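Local coordinates for protein mannose-6-phosphate isomerase (Helicobacter pylori, PDB 2QH5) that probably makes GDP-mannose from mannose 1-phosphate and GTP through its N-terminal nucleotidyltransferase domain, at residues I116-L119 and Q120-E123. Numbering follows the deposited sequence.
Sequences IKDL and QAYE
Asp-118 closes the N-terminus of helix 119-134 as an N-cap, its OD2 meeting the backbone N of Ala-121 at 3.0 Å. That bond is nearly straight (165° at the hydrogen), although the donor lies about 45° above the carboxylate plane; the second one, from Gln-120 N to the same oxygen, is weak. Setting CG anti to the Asp-118 backbone N (chi1 -163°) turns the carboxylate over the first turn, where OD2 also packs against Ala-121 CB at 3.4 Å. Two i to i+4 backbone bonds start the helix: Tyr-122 N to Asp-118 O at 3.3 Å and Glu-123 N to Leu-119 O at 3.1 Å. In this GT-A-type nucleotidyltransferase domain, the loop after strand 106-111 runs into helix 119-134 here.

The tight part lies on the buried side, where Ile-116 and Tyr-122 cross at about a right angle. Ile-116 CD1 approaches Tyr-122 CE1 obliquely at 3.6 Å, while CG2 reaches CD1 of the ring at 3.8 Å. Arg-46 of helix 39-48 touches both side chains, and the phenol OH is hydrogen-bonded to Asn-47 OD1, which probably helps hold the ring at its far end. The solvent side is looser: Leu-119 is exposed, Glu-123 partly so, and their side chains meet at one carbon-oxygen approach, Leu-119 CD2 to Glu-123 OE1, 3.5 Å.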
# COMPACT_ATOMS: atom_id res chain seq x y z
N ILE A 116 -0.43 -4.07 14.00
CA ILE A 116 -1.82 -4.47 14.10
C ILE A 116 -1.88 -5.70 15.00
O ILE A 116 -1.31 -6.74 14.67
CB ILE A 116 -2.43 -4.74 12.69
CG1 ILE A 116 -2.70 -3.42 11.98
CG2 ILE A 116 -3.72 -5.54 12.80
CD1 ILE A 116 -2.64 -3.49 10.47
N LYS A 117 -2.54 -5.55 16.14
CA LYS A 117 -2.56 -6.58 17.17
C LYS A 117 -3.76 -7.51 17.11
O LYS A 117 -3.61 -8.73 17.24
CB LYS A 117 -2.41 -5.95 18.56
CG LYS A 117 -0.96 -5.64 18.93
CD LYS A 117 -0.85 -4.44 19.84
CE LYS A 117 -1.03 -3.14 19.06
NZ LYS A 117 -0.98 -1.94 19.94
N ASP A 118 -4.96 -6.96 16.92
CA ASP A 118 -6.14 -7.79 16.72
C ASP A 118 -6.14 -8.32 15.29
O ASP A 118 -6.55 -7.63 14.36
CB ASP A 118 -7.43 -7.01 17.02
CG ASP A 118 -8.63 -7.93 17.24
OD1 ASP A 118 -9.39 -7.68 18.20
OD2 ASP A 118 -8.83 -8.90 16.47
N LEU A 119 -5.66 -9.55 15.14
CA LEU A 119 -5.49 -10.15 13.82
C LEU A 119 -6.80 -10.69 13.24
O LEU A 119 -6.91 -10.88 12.03
CB LEU A 119 -4.42 -11.25 13.88
CG LEU A 119 -3.80 -11.72 12.56
CD1 LEU A 119 -2.28 -11.71 12.62
CD2 LEU A 119 -4.35 -13.09 12.15
N GLN A 120 -7.78 -10.93 14.10
CA GLN A 120 -9.08 -11.42 13.64
C GLN A 120 -9.91 -10.28 13.05
O GLN A 120 -10.57 -10.45 12.02
CB GLN A 120 -9.84 -12.13 14.77
CG GLN A 120 -11.00 -13.01 14.28
CD GLN A 120 -10.60 -13.91 13.11
OE1 GLN A 120 -9.71 -14.75 13.23
NE2 GLN A 120 -11.26 -13.73 11.97
N ALA A 121 -9.86 -9.12 13.70
CA ALA A 121 -10.50 -7.91 13.21
C ALA A 121 -9.85 -7.42 11.92
O ALA A 121 -10.51 -6.80 11.07
CB ALA A 121 -10.46 -6.83 14.27
N TYR A 122 -8.55 -7.70 11.78
CA TYR A 122 -7.80 -7.41 10.56
C TYR A 122 -8.28 -8.28 9.41
O TYR A 122 -8.55 -7.79 8.32
CB TYR A 122 -6.30 -7.63 10.76
CG TYR A 122 -5.48 -7.29 9.54
CD1 TYR A 122 -5.13 -5.97 9.27
CD2 TYR A 122 -5.06 -8.28 8.65
CE1 TYR A 122 -4.40 -5.64 8.15
CE2 TYR A 122 -4.32 -7.95 7.52
CZ TYR A 122 -3.99 -6.63 7.28
OH TYR A 122 -3.25 -6.28 6.17
N GLU A 123 -8.39 -9.58 9.68
CA GLU A 123 -8.75 -10.57 8.68
C GLU A 123 -10.16 -10.36 8.14
O GLU A 123 -10.42 -10.63 6.96
CB GLU A 123 -8.63 -11.96 9.31
CG GLU A 123 -8.40 -13.10 8.35
CD GLU A 123 -7.59 -14.22 8.98
OE1 GLU A 123 -6.92 -13.96 10.01
OE2 GLU A 123 -7.62 -15.35 8.46